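Local coordinates for protein methyltransferase WBDD (Escherichia coli, PDB 4AZS) that is a bifunctional kinase and methyltransferase that regulates the chain length of the O9a O antigen, probably by modifying the growing chain, at residues A[433-442]-A[458-469]; A[401-409]-A[478-486]. All blocks are in the same frame, centred on the assembly; numbering follows the deposited sequence.

Contact 1: A[433-442]-A[458-469]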
loop_
_atom_site.group_PDB
_atom_site.type_symbol
_atom_site.label_atom_id
_atom_site.label_comp_id
_atom_site.label_asym_id
_atom_site.label_seq_id
_atom_site.Cartn_x
_atom_site.Cartn_y
_atom_site.Cartn_z
ATOM N N GLN A 433 43.754 22.392 58.549
ATOM C CA GLN A 433 43.922 23.232 59.714
ATOM C C GLN A 433 44.013 24.650 59.201
ATOM O O GLN A 433 44.562 24.887 58.134
ATOM C CB GLN A 433 45.207 22.863 60.457
ATOM C CG GLN A 433 45.077 21.562 61.203
ATOM C CD GLN A 433 46.095 21.379 62.332
ATOM O OE1 GLN A 433 46.255 22.218 63.244
ATOM N NE2 GLN A 433 46.755 20.237 62.304
ATOM N N PRO A 434 43.422 25.605 59.906
ATOM C CA PRO A 434 42.645 25.597 61.117
ATOM C C PRO A 434 41.113 25.539 60.950
ATOM O O PRO A 434 40.387 25.637 61.937
ATOM C CB PRO A 434 43.037 26.931 61.723
ATOM C CG PRO A 434 43.179 27.831 60.534
ATOM C CD PRO A 434 43.585 26.974 59.383
ATOM N N TRP A 435 40.623 25.333 59.744
ATOM C CA TRP A 435 39.192 25.124 59.539
ATOM C C TRP A 435 38.687 23.884 60.280
ATOM O O TRP A 435 37.596 23.857 60.911
ATOM C CB TRP A 435 38.879 25.086 58.030
ATOM C CG TRP A 435 38.983 26.445 57.359
ATOM C CD1 TRP A 435 38.012 27.443 57.327
ATOM C CD2 TRP A 435 40.113 27.004 56.618
ATOM N NE1 TRP A 435 38.452 28.544 56.637
ATOM C CE2 TRP A 435 39.699 28.347 56.183
ATOM C CE3 TRP A 435 41.369 26.539 56.251
ATOM C CZ2 TRP A 435 40.540 29.180 55.434
ATOM C CZ3 TRP A 435 42.213 27.385 55.497
ATOM C CH2 TRP A 435 41.808 28.678 55.103
ATOM N N SER A 436 39.476 22.844 60.249
ATOM C CA SER A 436 39.114 21.619 60.933
ATOM C C SER A 436 39.066 21.825 62.451
ATOM O O SER A 436 38.224 21.252 63.139
ATOM C CB SER A 436 40.151 20.555 60.600
ATOM O OG SER A 436 41.457 21.081 60.948
ATOM N N ASN A 437 39.980 22.640 62.954
ATOM C CA ASN A 437 40.055 22.954 64.383
ATOM C C ASN A 437 38.839 23.743 64.809
ATOM O O ASN A 437 38.292 23.516 65.866
ATOM C CB ASN A 437 41.306 23.762 64.652
ATOM C CG ASN A 437 42.546 23.023 64.275
ATOM O OD1 ASN A 437 42.493 21.829 64.000
ATOM N ND2 ASN A 437 43.672 23.718 64.248
ATOM N N TRP A 438 38.392 24.634 63.928
ATOM C CA TRP A 438 37.173 25.436 64.121
ATOM C C TRP A 438 35.958 24.563 64.298
ATOM O O TRP A 438 35.216 24.670 65.303
ATOM C CB TRP A 438 37.022 26.345 62.900
ATOM C CG TRP A 438 35.722 27.052 62.759
ATOM C CD1 TRP A 438 35.011 27.734 63.720
ATOM C CD2 TRP A 438 34.959 27.226 61.529
ATOM N NE1 TRP A 438 33.874 28.275 63.184
ATOM C CE2 TRP A 438 33.790 28.011 61.885
ATOM C CE3 TRP A 438 35.133 26.825 60.208
ATOM C CZ2 TRP A 438 32.829 28.364 60.951
ATOM C CZ3 TRP A 438 34.156 27.180 59.267
ATOM C CH2 TRP A 438 33.032 27.931 59.636
ATOM N N LEU A 439 35.797 23.635 63.376
ATOM C CA LEU A 439 34.675 22.718 63.413
ATOM C C LEU A 439 34.755 21.811 64.631
ATOM O O LEU A 439 33.736 21.541 65.276
ATOM C CB LEU A 439 34.640 21.872 62.124
ATOM C CG LEU A 439 34.193 20.405 62.216
ATOM C CD1 LEU A 439 32.688 20.329 62.415
ATOM C CD2 LEU A 439 34.569 19.582 60.972
ATOM N N TYR A 440 35.963 21.362 64.959
ATOM C CA TYR A 440 36.113 20.498 66.102
ATOM C C TYR A 440 35.681 21.280 67.334
ATOM O O TYR A 440 35.019 20.735 68.186
ATOM C CB TYR A 440 37.541 19.940 66.231
ATOM C CG TYR A 440 37.729 19.063 67.432
ATOM C CD1 TYR A 440 38.073 19.616 68.631
ATOM C CD2 TYR A 440 37.544 17.678 67.375
ATOM C CE1 TYR A 440 38.247 18.848 69.767
ATOM C CE2 TYR A 440 37.696 16.895 68.521
ATOM C CZ TYR A 440 38.042 17.501 69.709
ATOM O OH TYR A 440 38.207 16.808 70.897
ATOM N N ALA A 441 36.022 22.563 67.426
ATOM C CA ALA A 441 35.649 23.322 68.625
ATOM C C ALA A 441 34.162 23.434 68.712
ATOM O O ALA A 441 33.598 23.376 69.777
ATOM C CB ALA A 441 36.285 24.711 68.655
ATOM N N VAL A 442 33.500 23.583 67.582
ATOM C CA VAL A 442 32.079 23.779 67.630
ATOM C C VAL A 442 31.440 22.518 68.132
ATOM O O VAL A 442 30.493 22.566 68.944
ATOM C CB VAL A 442 31.469 24.105 66.264
ATOM C CG1 VAL A 442 29.951 24.113 66.363
ATOM C CG2 VAL A 442 31.977 25.426 65.749
ATOM N N LEU A 458 34.065 31.721 66.925
ATOM C CA LEU A 458 35.072 30.686 66.881
ATOM C C LEU A 458 35.836 30.808 65.553
ATOM O O LEU A 458 37.048 30.584 65.516
ATOM C CB LEU A 458 34.476 29.297 67.097
ATOM C CG LEU A 458 34.081 28.948 68.527
ATOM C CD1 LEU A 458 33.334 27.630 68.593
ATOM C CD2 LEU A 458 35.284 28.878 69.439
ATOM N N PHE A 459 35.144 31.190 64.480
ATOM C CA PHE A 459 35.783 31.348 63.202
ATOM C C PHE A 459 36.891 32.393 63.244
ATOM O O PHE A 459 37.978 32.153 62.767
ATOM C CB PHE A 459 34.783 31.720 62.111
ATOM C CG PHE A 459 35.445 32.084 60.813
ATOM C CD1 PHE A 459 35.755 31.104 59.888
ATOM C CD2 PHE A 459 35.809 33.402 60.551
ATOM C CE1 PHE A 459 36.376 31.430 58.692
ATOM C CE2 PHE A 459 36.434 33.738 59.358
ATOM C CZ PHE A 459 36.699 32.753 58.425
ATOM N N GLU A 460 36.615 33.531 63.853
ATOM C CA GLU A 460 37.614 34.589 64.025
ATOM C C GLU A 460 38.848 34.215 64.863
ATOM O O GLU A 460 39.901 34.820 64.743
ATOM C CB GLU A 460 36.926 35.823 64.622
ATOM C CG GLU A 460 36.063 36.557 63.576
ATOM C CD GLU A 460 35.064 37.554 64.177
ATOM O OE1 GLU A 460 35.055 37.736 65.425
ATOM O OE2 GLU A 460 34.270 38.151 63.394
ATOM N N LYS A 461 38.739 33.210 65.720
ATOM C CA LYS A 461 39.847 32.853 66.563
ATOM C C LYS A 461 40.394 31.496 66.169
ATOM O O LYS A 461 41.105 30.863 66.952
ATOM C CB LYS A 461 39.371 32.825 68.014
ATOM C CG LYS A 461 38.806 34.159 68.489
ATOM C CD LYS A 461 39.911 35.181 68.766
ATOM C CE LYS A 461 39.307 36.534 69.114
ATOM N NZ LYS A 461 40.202 37.399 69.927
ATOM N N LYS A 462 40.034 31.021 64.976
ATOM C CA LYS A 462 40.342 29.639 64.627
ATOM C C LYS A 462 41.854 29.343 64.666
ATOM O O LYS A 462 42.233 28.242 65.008
ATOM C CB LYS A 462 39.727 29.207 63.292
ATOM C CG LYS A 462 40.206 29.990 62.094
ATOM C CD LYS A 462 39.419 29.569 60.864
ATOM C CE LYS A 462 39.822 30.390 59.648
ATOM N NZ LYS A 462 39.686 31.846 59.954
ATOM N N ALA A 463 42.704 30.327 64.372
ATOM C CA ALA A 463 44.153 30.090 64.416
ATOM C C ALA A 463 44.655 29.763 65.822
ATOM O O ALA A 463 45.703 29.180 65.964
ATOM C CB ALA A 463 44.917 31.268 63.824
ATOM N N LYS A 464 43.888 30.089 66.855
ATOM C CA LYS A 464 44.306 29.852 68.219
ATOM C C LYS A 464 43.774 28.537 68.784
ATOM O O LYS A 464 44.163 28.134 69.876
ATOM C CB LYS A 464 43.781 30.987 69.115
ATOM C CG LYS A 464 44.190 32.390 68.648
ATOM C CD LYS A 464 44.303 33.367 69.816
ATOM C CE LYS A 464 42.964 33.581 70.526
ATOM N NZ LYS A 464 43.100 33.864 71.988
ATOM N N LEU A 465 42.834 27.905 68.089
ATOM C CA LEU A 465 42.123 26.799 68.670
ATOM C C LEU A 465 42.991 25.555 68.634
ATOM O O LEU A 465 43.851 25.419 67.772
ATOM C CB LEU A 465 40.849 26.543 67.905
ATOM C CG LEU A 465 39.802 27.634 67.993
ATOM C CD1 LEU A 465 38.671 27.273 67.060
ATOM C CD2 LEU A 465 39.309 27.801 69.418
ATOM N N PRO A 466 42.744 24.624 69.543
ATOM C CA PRO A 466 43.583 23.403 69.552
ATOM C C PRO A 466 43.457 22.552 68.269
ATOM O O PRO A 466 42.445 22.593 67.542
ATOM C CB PRO A 466 43.062 22.618 70.782
ATOM C CG PRO A 466 42.300 23.615 71.605
ATOM C CD PRO A 466 41.744 24.630 70.616
ATOM N N SER A 467 44.498 21.806 67.995
ATOM C CA SER A 467 44.567 21.014 66.785
ATOM C C SER A 467 43.675 19.755 66.839
ATOM O O SER A 467 43.934 18.843 67.648
ATOM C CB SER A 467 46.002 20.622 66.537
ATOM O OG SER A 467 46.028 19.676 65.472
ATOM N N ALA A 468 42.645 19.699 65.990
ATOM C CA ALA A 468 41.747 18.522 65.942
ATOM C C ALA A 468 42.466 17.191 65.704
ATOM O O ALA A 468 42.121 16.178 66.279
ATOM C CB ALA A 468 40.678 18.704 64.883
ATOM N N GLU A 469 43.495 17.180 64.892
ATOM C CA GLU A 469 44.121 15.928 64.570
ATOM C C GLU A 469 44.872 15.312 65.763
ATOM O O GLU A 469 45.273 14.140 65.722
ATOM C CB GLU A 469 45.030 16.136 63.377
ATOM C CG GLU A 469 46.176 17.089 63.641
ATOM C CD GLU A 469 47.340 16.928 62.659
ATOM O OE1 GLU A 469 47.088 16.845 61.436
ATOM O OE2 GLU A 469 48.505 16.912 63.123
HETATM O O HOH W 1 39.764 22.985 68.136
HETATM O O HOH W 2 43.946 26.411 65.148
#
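Asn437 OD1 accepts the backbone N-H of Ala468 at an N-to-OD1 distance of 2.9 Å, nearly straight at 168° although the donor stands above the carbonyl plane, and Ser436 OG adds a weak bond to the same oxygen. The amide belongs to helix 435-443, which packs against the end of helix 452-460 and the irregular chain that follows it; these helices probably belong to, or extend, the helical C-lobe of the kinase. With CG beside its own backbone N (chi1 -60°), Asn437 faces that chain. Its ND2 donates in the amide plane to Gln433 OE1 (3.2 Å) and also to a water held by Lys462 O and Leu465 O, while a second water joins Asn437 O to Pro466 O. Ser467 OG adds a weak bond to Gln433 OE1.

Most of the remaining surface is apolar. Leu465 CD1 lies against Trp438 CA and Ala441 CB, and Leu458 CD1 touches Val442 CG2. Tyr440 CB meets Ala468 CB at 3.6 Å. Phe459 turns its ring edge to the face of Trp438, with planes at 76°, and sets its CB off-centre over the five-membered ring; Trp438 NE1 donates to Leu455 O. Lys462 passes Pro434, which follows a cis peptide bond, and carries its amine to a salt bridge with Glu342 of helix 341-357, bonding only weakly to Phe459 O. On the way, Lys462 CE sits over the Trp435 indole, 4.1 Å from the centroid of its five-membered ring.

Contact 2: A[401-409]-A[478-486]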
loop_
_atom_site.group_PDB
_atom_site.type_symbol
_atom_site.label_atom_id
_atom_site.label_comp_id
_atom_site.label_asym_id
_atom_site.label_seq_id
_atom_site.Cartn_x
_atom_site.Cartn_y
_atom_site.Cartn_z
ATOM N N GLN A 401 24.584 22.991 61.277
ATOM C CA GLN A 401 25.080 21.716 60.743
ATOM C C GLN A 401 25.265 21.806 59.233
ATOM O O GLN A 401 26.341 21.490 58.715
ATOM C CB GLN A 401 24.135 20.543 61.091
ATOM C CG GLN A 401 24.576 19.175 60.548
ATOM C CD GLN A 401 25.605 18.448 61.420
ATOM O OE1 GLN A 401 26.358 19.068 62.167
ATOM N NE2 GLN A 401 25.635 17.116 61.322
ATOM N N SER A 402 24.225 22.239 58.530
ATOM C CA SER A 402 24.352 22.460 57.082
ATOM C C SER A 402 25.478 23.441 56.766
ATOM O O SER A 402 26.201 23.281 55.783
ATOM C CB SER A 402 23.073 23.020 56.501
ATOM O OG SER A 402 22.867 24.242 57.134
ATOM N N PHE A 403 25.653 24.454 57.603
ATOM C CA PHE A 403 26.672 25.410 57.288
ATOM C C PHE A 403 28.041 24.714 57.244
ATOM O O PHE A 403 28.973 25.186 56.581
ATOM C CB PHE A 403 26.672 26.580 58.262
ATOM C CG PHE A 403 27.522 27.719 57.788
ATOM C CD1 PHE A 403 27.009 28.663 56.899
ATOM C CD2 PHE A 403 28.843 27.801 58.148
ATOM C CE1 PHE A 403 27.789 29.685 56.420
ATOM C CE2 PHE A 403 29.635 28.835 57.669
ATOM C CZ PHE A 403 29.109 29.775 56.792
ATOM N N PHE A 404 28.164 23.578 57.936
ATOM C CA PHE A 404 29.411 22.827 57.892
ATOM C C PHE A 404 29.582 22.148 56.555
ATOM O O PHE A 404 30.700 22.005 56.060
ATOM C CB PHE A 404 29.456 21.771 58.994
ATOM C CG PHE A 404 29.461 22.346 60.367
ATOM C CD1 PHE A 404 30.362 23.355 60.702
ATOM C CD2 PHE A 404 28.600 21.858 61.336
ATOM C CE1 PHE A 404 30.391 23.882 61.976
ATOM C CE2 PHE A 404 28.625 22.375 62.620
ATOM C CZ PHE A 404 29.510 23.399 62.931
ATOM N N VAL A 405 28.467 21.718 55.992
ATOM C CA VAL A 405 28.474 21.094 54.693
ATOM C C VAL A 405 28.867 22.135 53.641
ATOM O O VAL A 405 29.855 21.945 52.913
ATOM C CB VAL A 405 27.117 20.444 54.377
ATOM C CG1 VAL A 405 27.133 19.868 52.974
ATOM C CG2 VAL A 405 26.812 19.346 55.391
ATOM N N PHE A 406 28.107 23.229 53.579
ATOM C CA PHE A 406 28.515 24.422 52.825
ATOM C C PHE A 406 30.029 24.594 52.909
ATOM O O PHE A 406 30.712 24.691 51.880
ATOM C CB PHE A 406 27.816 25.692 53.356
ATOM C CG PHE A 406 28.208 26.966 52.636
ATOM C CD1 PHE A 406 27.807 27.199 51.332
ATOM C CD2 PHE A 406 28.936 27.948 53.270
ATOM C CE1 PHE A 406 28.136 28.364 50.675
ATOM C CE2 PHE A 406 29.267 29.129 52.615
ATOM C CZ PHE A 406 28.868 29.335 51.313
ATOM N N VAL A 407 30.554 24.621 54.128
ATOM C CA VAL A 407 31.988 24.884 54.312
ATOM C C VAL A 407 32.794 23.814 53.596
ATOM O O VAL A 407 33.765 24.109 52.899
ATOM C CB VAL A 407 32.414 24.908 55.793
ATOM C CG1 VAL A 407 33.922 24.714 55.921
ATOM C CG2 VAL A 407 31.981 26.213 56.443
ATOM N N ASN A 408 32.385 22.570 53.779
ATOM C CA ASN A 408 33.114 21.463 53.197
ATOM C C ASN A 408 33.028 21.439 51.677
ATOM O O ASN A 408 34.034 21.170 51.009
ATOM C CB ASN A 408 32.642 20.139 53.752
ATOM C CG ASN A 408 33.763 19.371 54.374
ATOM O OD1 ASN A 408 33.700 19.026 55.553
ATOM N ND2 ASN A 408 34.831 19.160 53.622
ATOM N N GLU A 409 31.842 21.715 51.141
ATOM C CA GLU A 409 31.699 21.837 49.689
ATOM C C GLU A 409 32.528 23.027 49.150
ATOM O O GLU A 409 33.212 22.888 48.152
ATOM C CB GLU A 409 30.224 21.841 49.232
ATOM C CG GLU A 409 29.344 22.988 49.689
ATOM C CD GLU A 409 27.873 22.811 49.274
ATOM O OE1 GLU A 409 27.616 22.030 48.348
ATOM O OE2 GLU A 409 26.957 23.432 49.869
ATOM N N TRP A 478 33.640 12.677 59.975
ATOM C CA TRP A 478 32.976 11.632 59.205
ATOM C C TRP A 478 31.506 11.871 59.017
ATOM O O TRP A 478 30.933 11.463 58.017
ATOM C CB TRP A 478 33.274 10.261 59.809
ATOM C CG TRP A 478 34.739 9.915 59.679
ATOM C CD1 TRP A 478 35.612 9.501 60.683
ATOM C CD2 TRP A 478 35.575 9.997 58.458
ATOM N NE1 TRP A 478 36.877 9.305 60.189
ATOM C CE2 TRP A 478 36.923 9.588 58.860
ATOM C CE3 TRP A 478 35.345 10.348 57.118
ATOM C CZ2 TRP A 478 37.974 9.535 57.948
ATOM C CZ3 TRP A 478 36.413 10.293 56.213
ATOM C CH2 TRP A 478 37.690 9.894 56.619
ATOM N N ILE A 479 30.894 12.581 59.949
ATOM C CA ILE A 479 29.470 12.861 59.890
ATOM C C ILE A 479 29.141 13.911 58.838
ATOM O O ILE A 479 28.132 13.808 58.138
ATOM C CB ILE A 479 28.968 13.342 61.249
ATOM C CG1 ILE A 479 29.048 12.183 62.255
ATOM C CG2 ILE A 479 27.551 13.889 61.126
ATOM C CD1 ILE A 479 29.171 12.655 63.680
ATOM N N ILE A 480 29.996 14.916 58.728
ATOM C CA ILE A 480 29.831 15.949 57.721
ATOM C C ILE A 480 30.253 15.428 56.354
ATOM O O ILE A 480 29.637 15.773 55.359
ATOM C CB ILE A 480 30.600 17.221 58.116
ATOM C CG1 ILE A 480 29.845 17.929 59.243
ATOM C CG2 ILE A 480 30.760 18.174 56.953
ATOM C CD1 ILE A 480 30.767 18.646 60.192
ATOM N N ALA A 481 31.288 14.592 56.298
ATOM C CA ALA A 481 31.689 13.992 55.025
ATOM C C ALA A 481 30.572 13.135 54.467
ATOM O O ALA A 481 30.352 13.131 53.255
ATOM C CB ALA A 481 32.962 13.175 55.167
ATOM N N GLN A 482 29.875 12.407 55.342
ATOM C CA GLN A 482 28.680 11.665 54.939
ATOM C C GLN A 482 27.493 12.594 54.634
ATOM O O GLN A 482 26.746 12.375 53.672
ATOM C CB GLN A 482 28.302 10.637 55.989
ATOM C CG GLN A 482 29.314 9.523 56.085
ATOM C CD GLN A 482 29.031 8.585 57.235
ATOM O OE1 GLN A 482 29.832 8.443 58.153
ATOM N NE2 GLN A 482 27.885 7.939 57.190
ATOM N N GLU A 483 27.328 13.630 55.448
ATOM C CA GLU A 483 26.374 14.699 55.148
ATOM C C GLU A 483 26.661 15.362 53.800
ATOM O O GLU A 483 25.741 15.643 53.054
ATOM C CB GLU A 483 26.455 15.779 56.208
ATOM C CG GLU A 483 25.866 15.401 57.545
ATOM C CD GLU A 483 24.494 15.980 57.758
ATOM O OE1 GLU A 483 23.849 16.385 56.766
ATOM O OE2 GLU A 483 24.063 16.021 58.928
ATOM N N THR A 484 27.941 15.631 53.521
ATOM C CA THR A 484 28.371 16.388 52.326
ATOM C C THR A 484 28.245 15.512 51.085
ATOM O O THR A 484 28.109 16.016 49.974
ATOM C CB THR A 484 29.831 16.918 52.451
ATOM O OG1 THR A 484 29.927 17.859 53.525
ATOM C CG2 THR A 484 30.289 17.632 51.184
ATOM N N VAL A 485 28.300 14.197 51.269
ATOM C CA VAL A 485 27.774 13.281 50.259
ATOM C C VAL A 485 26.247 13.369 50.218
ATOM O O VAL A 485 25.634 13.453 49.147
ATOM C CB VAL A 485 28.175 11.823 50.541
ATOM C CG1 VAL A 485 27.320 10.864 49.718
ATOM C CG2 VAL A 485 29.653 11.619 50.240
ATOM N N LEU A 486 25.643 13.340 51.395
ATOM C CA LEU A 486 24.197 13.331 51.519
ATOM C C LEU A 486 23.628 14.756 51.431
ATOM O O LEU A 486 23.638 15.389 50.365
ATOM C CB LEU A 486 23.827 12.661 52.846
ATOM C CG LEU A 486 22.553 11.826 52.884
ATOM C CD1 LEU A 486 22.622 10.848 54.053
ATOM C CD2 LEU A 486 21.326 12.728 52.960
#
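Two helices that probably belong to, or extend, the helical C-lobe of the kinase, 397-410 and 475-485, cross here almost at right angles: their local axes approach to 9.2 Å at a crossing angle of -77°. Such a steep crossing keeps the shared patch small, and the backbones come nearest where Val405 faces Thr484.

Ile480 points from the second helix into the first. Its CD1 reaches Phe404 CB at 3.6 Å, obliquely to the phenyl ring, while its CG2 lies against Asn408 OD1. The side chains of Val405 and Thr484 run antiparallel alongside each other, bringing Val405 CG1 to 3.5 Å from Thr484 OG1; the other methyl, Val405 CG2, rests on Glu483 CB. The threonine hydroxyl turns back to its own helix: with OG1 beside the backbone N (chi1 -64°), it donates to Ile480 O at 2.8 Å. The hydroxyl can therefore lie among carbon atoms of Val405 and Asn408 with its proton already engaged.

The polar link lies at one border of the patch, where Trp478 of a neighbouring subunit packs on Gln401. Gln401 and Glu483 each kink at the second torsion, which brings the amide nitrogen to the carboxylate with the two planes 76° apart. Gln401 NE2 donates to Glu483 OE2 at 3.1 Å, the acceptor lying near the amide plane and the donor above the carboxylate plane.

In the fold
Contacts 1 and 2 have centres about 16 Å apart in the helical C-terminal part of the chain. Helices 397-410, 435-443, 452-460 and 475-485 follow in that order; contact 2 joins the first to the last, and contact 1 joins the two between them. Residues 433-442 make direct contacts between the two: Leu439 CD1 packs on Ile480 CD1 at 3.4 Å, Val442 on Phe404, and Trp438 on Val407 and Phe403. The four helices therefore share one hydrophobic interior, to which helix 341-357 adds Leu349. On its outer side, helix 475-485 meets neighbouring subunits, Gln482 packing on Ile479 of one, so this bundle also takes part in the assembly.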